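Local coordinates for succinylglutamate desuccinylase/aspartoacylase (Ruegeria sp. TM1040, PDB 3NA6) that removes the succinyl group from N-succinylglutamate by hydrolysis, as a member of the aspartoacylase family of metal-dependent amide hydrolases, at the interface of chains A and B. Sequence-based numbering; all coordinates share one arbitrary frame. Chains: chain A/B, Succinylglutamate desuccinylase/aspartoacylase.

Contact 1: the interface of chains A and B. Residues chain A 67, 71, 217-220, 222, 226; chain B 268-273, 311.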
# COMPACT_ATOMS: atom_id res chain seq x y z
N VAL A 67 12.05 26.06 10.61
CA VAL A 67 13.45 26.51 10.57
C VAL A 67 13.67 27.64 11.58
O VAL A 67 14.63 27.61 12.37
CB VAL A 67 13.85 26.94 9.14
CG1 VAL A 67 15.22 27.63 9.15
CG2 VAL A 67 13.84 25.72 8.21
N GLU A 71 15.91 27.31 15.18
CA GLU A 71 17.04 28.21 15.45
C GLU A 71 16.80 29.00 16.74
O GLU A 71 17.67 29.12 17.59
CB GLU A 71 17.28 29.16 14.30
CG GLU A 71 18.52 30.01 14.48
CD GLU A 71 18.65 31.05 13.42
OE1 GLU A 71 19.11 30.74 12.30
OE2 GLU A 71 18.30 32.20 13.71
N SER A 217 11.54 25.57 1.46
CA SER A 217 11.80 26.94 1.78
C SER A 217 13.16 27.40 1.25
O SER A 217 14.03 26.60 1.02
CB SER A 217 11.70 27.16 3.29
OG SER A 217 12.77 26.52 3.96
N THR A 218 13.29 28.72 1.10
CA THR A 218 14.48 29.37 0.56
C THR A 218 15.15 30.16 1.68
O THR A 218 14.54 30.38 2.74
CB THR A 218 14.09 30.35 -0.59
OG1 THR A 218 13.26 31.39 -0.07
CG2 THR A 218 13.34 29.63 -1.74
N ALA A 219 16.39 30.60 1.45
CA ALA A 219 17.06 31.49 2.40
C ALA A 219 16.24 32.76 2.59
O ALA A 219 16.11 33.25 3.72
CB ALA A 219 18.49 31.84 1.96
N ARG A 220 15.66 33.29 1.51
CA ARG A 220 14.83 34.51 1.62
C ARG A 220 13.60 34.26 2.47
O ARG A 220 13.26 35.07 3.34
CB ARG A 220 14.38 35.05 0.24
CG ARG A 220 13.52 36.36 0.31
CD ARG A 220 12.75 36.60 -1.02
NE ARG A 220 11.74 37.68 -0.95
CZ ARG A 220 10.44 37.51 -1.14
NH1 ARG A 220 9.96 36.32 -1.43
NH2 ARG A 220 9.61 38.55 -1.07
N ASN A 222 13.03 31.73 4.67
CA ASN A 222 13.51 31.44 5.99
C ASN A 222 13.88 32.75 6.70
O ASN A 222 13.57 32.92 7.90
CB ASN A 222 14.74 30.52 5.99
CG ASN A 222 14.46 29.12 5.50
OD1 ASN A 222 13.34 28.62 5.59
ND2 ASN A 222 15.52 28.46 5.00
N LYS A 226 12.40 34.43 10.32
CA LYS A 226 13.25 34.77 11.44
C LYS A 226 13.11 36.25 11.89
O LYS A 226 13.07 36.54 13.11
CB LYS A 226 14.73 34.49 11.14
CG LYS A 226 15.06 33.01 10.99
CD LYS A 226 16.55 32.81 10.66
CE LYS A 226 16.83 31.40 10.17
NZ LYS A 226 18.24 31.27 9.78
N PHE B 268 15.88 20.75 6.42
CA PHE B 268 16.91 21.32 5.55
C PHE B 268 16.79 22.84 5.50
O PHE B 268 15.73 23.38 5.12
CB PHE B 268 16.72 20.79 4.14
CG PHE B 268 17.75 21.24 3.17
CD1 PHE B 268 19.07 20.86 3.32
CD2 PHE B 268 17.41 22.02 2.09
CE1 PHE B 268 20.03 21.22 2.44
CE2 PHE B 268 18.41 22.42 1.18
CZ PHE B 268 19.71 21.98 1.37
N GLU B 269 17.84 23.53 5.91
CA GLU B 269 17.90 24.97 5.80
C GLU B 269 19.01 25.41 4.85
O GLU B 269 20.20 25.34 5.20
CB GLU B 269 18.12 25.66 7.15
CG GLU B 269 18.12 27.22 6.97
CD GLU B 269 18.55 27.96 8.19
OE1 GLU B 269 18.87 27.29 9.18
OE2 GLU B 269 18.57 29.22 8.14
N ILE B 270 18.64 25.86 3.66
CA ILE B 270 19.66 26.38 2.72
C ILE B 270 20.00 27.81 3.17
O ILE B 270 19.13 28.49 3.75
CB ILE B 270 19.18 26.32 1.27
CG1 ILE B 270 20.39 26.41 0.34
CG2 ILE B 270 18.15 27.40 0.97
CD1 ILE B 270 20.39 25.43 -0.72
N MSE B 271 21.23 28.25 2.93
CA MSE B 271 21.66 29.59 3.38
C MSE B 271 21.79 30.65 2.28
O MSE B 271 21.87 31.85 2.56
CB MSE B 271 22.99 29.48 4.13
CG MSE B 271 22.94 28.52 5.30
SE MSE B 271 21.49 28.82 6.61
CE MSE B 271 21.91 30.60 7.24
N ILE B 272 21.84 30.21 1.03
CA ILE B 272 21.80 31.15 -0.10
C ILE B 272 20.87 30.54 -1.15
O ILE B 272 20.63 29.32 -1.15
CB ILE B 272 23.21 31.45 -0.70
CG1 ILE B 272 23.74 30.25 -1.48
CG2 ILE B 272 24.23 31.99 0.38
CD1 ILE B 272 23.97 29.04 -0.68
N ASP B 273 20.35 31.35 -2.05
CA ASP B 273 19.42 30.85 -3.05
C ASP B 273 20.08 30.69 -4.41
O ASP B 273 21.22 31.12 -4.61
CB ASP B 273 18.17 31.74 -3.08
CG ASP B 273 17.36 31.63 -1.79
OD1 ASP B 273 17.36 30.52 -1.19
OD2 ASP B 273 16.72 32.64 -1.37
N ARG B 311 20.32 22.74 -5.83
CA ARG B 311 20.01 22.49 -4.41
C ARG B 311 19.02 21.36 -4.21
O ARG B 311 18.17 21.13 -5.05
CB ARG B 311 19.47 23.75 -3.73
CG ARG B 311 18.27 24.43 -4.42
CD ARG B 311 17.46 25.31 -3.43
NE ARG B 311 16.83 24.48 -2.39
CZ ARG B 311 16.03 24.94 -1.42
NH1 ARG B 311 15.76 26.23 -1.33
NH2 ARG B 311 15.52 24.10 -0.52
O HOH W 1 13.55 23.47 1.44
O HOH W 2 18.14 30.07 5.76
O HOH W 3 15.71 25.80 3.25
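Torsions set both poles of this patch of the two-fold A–B interface. At one pole, B:Asp273 places CG anti to its carbonyl carbon (chi1 -67°), presenting the carboxylate to the first turn of helix A:219-235. OD1 accepts from the backbone N of A:Ala219 at 2.8 Å and OD2 from the backbone N of A:Arg220 at 3.1 Å, each through its syn lone pair: a helix cap donated by the other chain, which the helix dipole would probably strengthen. An alanine at B:Asp273 would remove both carboxylate acceptors and is likely to weaken the cap on the helix start. At the other pole, B:Glu269 is extended, CG anti to the backbone N (chi1 -178°), and meets A:Lys226 tip to tip. The ammonium NZ of A:Lys226 lies 2.7 Å from OE2 of B:Glu269 and 2.7 Å from OE1 of A:Glu71, bridging two carboxylates and presumably offsetting their mutual repulsion. The A:Val67 side chain crosses that of B:Glu269 obliquely, its CG1 methyl 3.5 Å from CD of B:Glu269. Water 3 links the ND2 amide of A:Asn222 to the backbone N of B:Ile270. B:Arg311, bent at chi3 (-65°), grips the carbonyl of A:Ser217 end-on: O lies in the guanidinium plane, 2.9 Å from NH1 and 3.3 Å from NH2.

Contact 2: the interface of chains A and B. Residues chain A 21-22, 40-42, 70, 89-90, 93, 96-97; chain B 289-293.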
# COMPACT_ATOMS: atom_id res chain seq x y z
N GLY A 21 12.86 19.34 25.73
CA GLY A 21 12.30 18.03 25.96
C GLY A 21 11.17 17.72 25.02
O GLY A 21 11.23 18.09 23.85
N PHE A 22 10.15 17.02 25.55
CA PHE A 22 9.06 16.49 24.75
C PHE A 22 7.73 16.56 25.45
O PHE A 22 7.67 16.50 26.66
CB PHE A 22 9.32 15.03 24.36
CG PHE A 22 10.70 14.81 23.79
CD1 PHE A 22 10.95 15.05 22.44
CD2 PHE A 22 11.75 14.46 24.62
CE1 PHE A 22 12.23 14.91 21.94
CE2 PHE A 22 13.03 14.33 24.11
CZ PHE A 22 13.25 14.55 22.76
N PRO A 40 8.61 17.49 20.12
CA PRO A 40 9.68 18.32 20.68
C PRO A 40 9.15 19.64 21.19
O PRO A 40 8.25 20.22 20.59
CB PRO A 40 10.62 18.54 19.50
CG PRO A 40 10.43 17.28 18.71
CD PRO A 40 8.93 17.13 18.74
N ILE A 41 9.72 20.09 22.30
CA ILE A 41 9.33 21.36 22.89
C ILE A 41 10.54 21.96 23.61
O ILE A 41 11.34 21.24 24.19
CB ILE A 41 8.12 21.19 23.86
CG1 ILE A 41 7.63 22.55 24.40
CG2 ILE A 41 8.43 20.19 24.99
CD1 ILE A 41 6.24 22.46 25.02
N THR A 42 10.68 23.28 23.51
CA THR A 42 11.66 24.02 24.29
C THR A 42 10.93 25.11 25.05
O THR A 42 10.05 25.80 24.49
CB THR A 42 12.75 24.64 23.39
OG1 THR A 42 13.63 23.63 22.91
CG2 THR A 42 13.55 25.66 24.17
N GLN A 70 13.34 26.22 15.21
CA GLN A 70 14.46 25.40 15.66
C GLN A 70 15.64 26.30 16.01
O GLN A 70 16.29 26.09 17.02
CB GLN A 70 14.90 24.35 14.64
CG GLN A 70 14.04 23.12 14.57
CD GLN A 70 14.28 22.17 15.78
OE1 GLN A 70 14.26 22.59 16.95
NE2 GLN A 70 14.47 20.92 15.50
N PRO A 89 8.42 23.65 17.39
CA PRO A 89 8.67 23.84 15.94
C PRO A 89 7.85 22.91 15.05
O PRO A 89 7.58 23.25 13.91
CB PRO A 89 10.16 23.54 15.78
CG PRO A 89 10.70 23.25 17.15
CD PRO A 89 9.58 23.12 18.11
N TYR A 90 7.50 21.74 15.58
CA TYR A 90 6.76 20.73 14.85
C TYR A 90 5.45 20.42 15.59
O TYR A 90 5.37 19.51 16.39
CB TYR A 90 7.61 19.48 14.67
CG TYR A 90 9.04 19.68 14.25
CD1 TYR A 90 9.36 20.42 13.13
CD2 TYR A 90 10.07 19.05 14.94
CE1 TYR A 90 10.71 20.56 12.70
CE2 TYR A 90 11.41 19.16 14.53
CZ TYR A 90 11.73 19.94 13.40
OH TYR A 90 13.05 20.06 13.00
N TYR A 93 3.30 17.02 14.92
CA TYR A 93 4.55 16.33 14.81
C TYR A 93 4.47 15.10 13.89
O TYR A 93 5.30 14.94 13.00
CB TYR A 93 5.13 16.01 16.19
CG TYR A 93 6.47 15.29 16.12
CD1 TYR A 93 7.56 15.87 15.49
CD2 TYR A 93 6.63 14.03 16.66
CE1 TYR A 93 8.77 15.22 15.42
CE2 TYR A 93 7.83 13.37 16.59
CZ TYR A 93 8.89 13.97 15.97
OH TYR A 93 10.07 13.30 15.92
N PHE A 96 4.44 16.29 10.39
CA PHE A 96 5.80 16.73 10.04
C PHE A 96 6.73 15.55 9.74
O PHE A 96 7.45 15.55 8.73
CB PHE A 96 6.40 17.63 11.12
CG PHE A 96 7.84 17.89 10.91
CD1 PHE A 96 8.24 18.77 9.93
CD2 PHE A 96 8.80 17.22 11.65
CE1 PHE A 96 9.58 18.99 9.69
CE2 PHE A 96 10.14 17.46 11.43
CZ PHE A 96 10.53 18.35 10.44
N ARG A 97 6.72 14.53 10.57
CA ARG A 97 7.57 13.38 10.29
C ARG A 97 7.24 12.69 8.97
O ARG A 97 8.13 12.11 8.38
CB ARG A 97 7.53 12.37 11.43
CG ARG A 97 8.27 12.82 12.72
CD ARG A 97 9.77 13.32 12.51
NE ARG A 97 10.81 12.30 12.29
CZ ARG A 97 11.17 11.35 13.16
NH1 ARG A 97 10.56 11.18 14.33
NH2 ARG A 97 12.15 10.51 12.83
N SER B 289 17.78 18.82 13.48
CA SER B 289 17.19 17.58 13.94
C SER B 289 15.73 17.58 13.65
O SER B 289 15.01 18.52 14.03
CB SER B 289 17.37 17.40 15.46
OG SER B 289 16.66 16.26 15.92
N PRO B 290 15.25 16.49 13.03
CA PRO B 290 13.83 16.30 12.80
C PRO B 290 13.08 15.77 14.00
O PRO B 290 11.88 15.60 13.92
CB PRO B 290 13.82 15.22 11.73
CG PRO B 290 14.88 14.32 12.15
CD PRO B 290 16.01 15.27 12.68
N ASP B 291 13.75 15.46 15.10
CA ASP B 291 13.02 14.86 16.20
C ASP B 291 13.29 15.38 17.63
O ASP B 291 12.78 14.81 18.58
CB ASP B 291 13.16 13.36 16.15
CG ASP B 291 14.59 12.89 16.30
OD1 ASP B 291 15.46 13.62 16.78
OD2 ASP B 291 14.82 11.72 15.97
N ARG B 292 14.05 16.44 17.75
CA ARG B 292 14.20 17.12 19.03
C ARG B 292 14.59 18.59 18.83
O ARG B 292 14.95 19.02 17.73
CB ARG B 292 15.23 16.40 19.92
CG ARG B 292 16.66 16.32 19.38
CD ARG B 292 17.40 15.06 19.93
NE ARG B 292 16.81 13.82 19.40
CZ ARG B 292 16.23 12.84 20.10
NH1 ARG B 292 16.17 12.86 21.43
NH2 ARG B 292 15.71 11.80 19.46
N THR B 293 14.51 19.35 19.91
CA THR B 293 14.96 20.72 19.93
C THR B 293 16.24 20.84 20.74
O THR B 293 16.58 19.96 21.54
CB THR B 293 13.91 21.64 20.60
OG1 THR B 293 13.63 21.14 21.91
CG2 THR B 293 12.59 21.68 19.71
O HOH W 4 13.58 18.48 22.55
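The loop B:289-293, directly after strand B:283-288, lies against strands 17-26 and 36-46, helices 64-75 and 93-97 and the loop holding A:Pro89 and A:Tyr90 of chain A, forming one patch of the two-fold interface. Backbone carbonyls of this loop accept hydrogen bonds from chain A side chains. A:Gln70, bent at chi2 (-75°), turns its amide NE2 to O of B:Arg292 at 3.0 Å; the bond is nearly straight (177° at H) and the acceptor lies in the amide plane, although the donor stands above the carbonyl plane. The phenol OH of A:Tyr90 donates to O of B:Ser289 at 2.7 Å, and NE2 of A:Gln70 also donates to that OH, so the two donors probably help position each other. A:Phe96 covers one face of the A:Tyr90 ring and A:Pro89 the opposite one, which would limit its rotation. The carbonyl of B:Pro290 faces ring edges, its O lying in plane 3.5 Å from CE1 of A:Tyr93 and 3.6 Å from CE2 of A:Phe96. A:Phe22 likewise turns an edge to the loop, with CE1 3.4 Å from O of B:Asp291. B:Thr293 sets its CG2 methyl 3.6 Å from CG of A:Pro89, while its OG1 shares a hydrogen bond of undecided direction with OG1 of A:Thr42 at 2.7 Å.

Contact 3: the interface of chains A and B. Residues chain A 20, 42, 70-71, 73-74; chain B 288, 293-295.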
# COMPACT_ATOMS: atom_id res chain seq x y z
N HIS A 20 14.83 21.75 27.20
CA HIS A 20 14.52 21.08 25.94
C HIS A 20 14.02 19.68 26.26
O HIS A 20 14.68 18.91 26.97
CB HIS A 20 15.77 20.94 25.06
CG HIS A 20 16.52 22.22 24.83
ND1 HIS A 20 16.00 23.28 24.11
CD2 HIS A 20 17.79 22.57 25.15
CE1 HIS A 20 16.90 24.24 24.03
NE2 HIS A 20 18.00 23.83 24.65
N THR A 42 10.68 23.28 23.51
CA THR A 42 11.66 24.02 24.29
C THR A 42 10.93 25.11 25.05
O THR A 42 10.05 25.80 24.49
CB THR A 42 12.75 24.64 23.39
OG1 THR A 42 13.63 23.63 22.91
CG2 THR A 42 13.55 25.66 24.17
N GLN A 70 13.34 26.22 15.21
CA GLN A 70 14.46 25.40 15.66
C GLN A 70 15.64 26.30 16.01
O GLN A 70 16.29 26.09 17.02
CB GLN A 70 14.90 24.35 14.64
CG GLN A 70 14.04 23.12 14.57
CD GLN A 70 14.28 22.17 15.78
OE1 GLN A 70 14.26 22.59 16.95
NE2 GLN A 70 14.47 20.92 15.50
N GLU A 71 15.91 27.31 15.18
CA GLU A 71 17.04 28.21 15.45
C GLU A 71 16.80 29.00 16.74
O GLU A 71 17.67 29.12 17.59
CB GLU A 71 17.28 29.16 14.30
CG GLU A 71 18.52 30.01 14.48
CD GLU A 71 18.65 31.05 13.42
OE1 GLU A 71 19.11 30.74 12.30
OE2 GLU A 71 18.30 32.20 13.71
N ALA A 73 15.04 28.08 19.30
CA ALA A 73 15.12 27.21 20.49
C ALA A 73 16.58 26.88 20.81
O ALA A 73 16.95 26.70 21.98
CB ALA A 73 14.33 25.93 20.29
N ALA A 74 17.40 26.81 19.78
CA ALA A 74 18.79 26.37 19.92
C ALA A 74 19.75 27.51 20.24
O ALA A 74 20.84 27.26 20.69
CB ALA A 74 19.25 25.66 18.64
N TRP B 288 18.89 20.49 10.51
CA TRP B 288 18.37 20.55 11.89
C TRP B 288 17.74 19.20 12.22
O TRP B 288 17.22 18.52 11.34
CB TRP B 288 17.33 21.66 12.06
CG TRP B 288 17.85 23.04 11.88
CD1 TRP B 288 17.93 23.75 10.70
CD2 TRP B 288 18.39 23.88 12.89
NE1 TRP B 288 18.47 25.00 10.94
CE2 TRP B 288 18.79 25.09 12.27
CE3 TRP B 288 18.57 23.74 14.27
CZ2 TRP B 288 19.36 26.15 12.99
CZ3 TRP B 288 19.17 24.77 14.97
CH2 TRP B 288 19.53 25.97 14.33
N THR B 293 14.51 19.35 19.91
CA THR B 293 14.96 20.72 19.93
C THR B 293 16.24 20.84 20.74
O THR B 293 16.58 19.96 21.54
CB THR B 293 13.91 21.64 20.60
OG1 THR B 293 13.63 21.14 21.91
CG2 THR B 293 12.59 21.68 19.71
N GLY B 294 16.91 21.96 20.54
CA GLY B 294 18.05 22.35 21.38
C GLY B 294 19.39 21.86 20.87
O GLY B 294 20.41 22.20 21.44
N GLU B 295 19.39 21.09 19.78
CA GLU B 295 20.62 20.49 19.29
C GLU B 295 21.28 21.40 18.25
O GLU B 295 20.60 21.97 17.41
CB GLU B 295 20.28 19.13 18.67
CG GLU B 295 21.40 18.13 18.57
CD GLU B 295 20.91 16.73 18.13
OE1 GLU B 295 20.83 16.45 16.91
OE2 GLU B 295 20.60 15.92 19.01
O HOH W 5 16.16 23.62 18.15
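In this enzyme of the succinylglutamate desuccinylase/aspartoacylase family, two flat side chains, one from each subunit, frame the patch by their faces. The imidazole of A:His20 receives B:Gly294 on one face: CA stands over the ring centre, 3.4 Å from the centroid, a CH-pi contact that a residue without a side chain makes at close range. A hydrogen bond within chain A probably helps fix the ring's rotation: ND1 of A:His20 and the hydroxyl OG1 of A:Thr42 are 2.7 Å apart in a nearly straight bond (170° at H), with OG1 at the ring edge, in plane. The same hydroxyl contacts B:Thr293, so ring and loop are tied through one group. B:Trp288 has CG anti to its carbonyl carbon (chi1 -65°) and lays a face of its indole along helix A:64-75. CB of A:Gln70 comes over that face toward the rim, 3.7 Å from CE3 of B:Trp288. The benzo end reaches A:Glu71, where CH2 of B:Trp288 is 3.5 Å from the backbone CA, and CB of A:Glu71 lies 3.9 Å from CZ2 of B:Trp288. CZ3 of B:Trp288 touches the methyl CB of A:Ala74 at 3.8 Å. Water 5 bridges the two chains, bonded to the backbone N of B:Gly294 at 3.0 Å and to O of A:Gln70 at 2.7 Å.

Contacts 2 and 3 are neighbours, their C-alpha centres about 8 Å apart, and share A:Thr42, A:Gln70 and B:Thr293; together they form a continuous surface for the chain B segment 288-295. Contact 1 stands about 18 Å from contact 2 and about 16 Å from contact 3, sharing A:Glu71 with the latter. Helix A:64-75 contributes to all three, so it probably acts as a common support for the chain B segments. Each contact recurs with the chains exchanged. The deposited assembly holds six copies, and this two-fold pairing may be one of its building contacts; the structure alone does not show that it is the biological one.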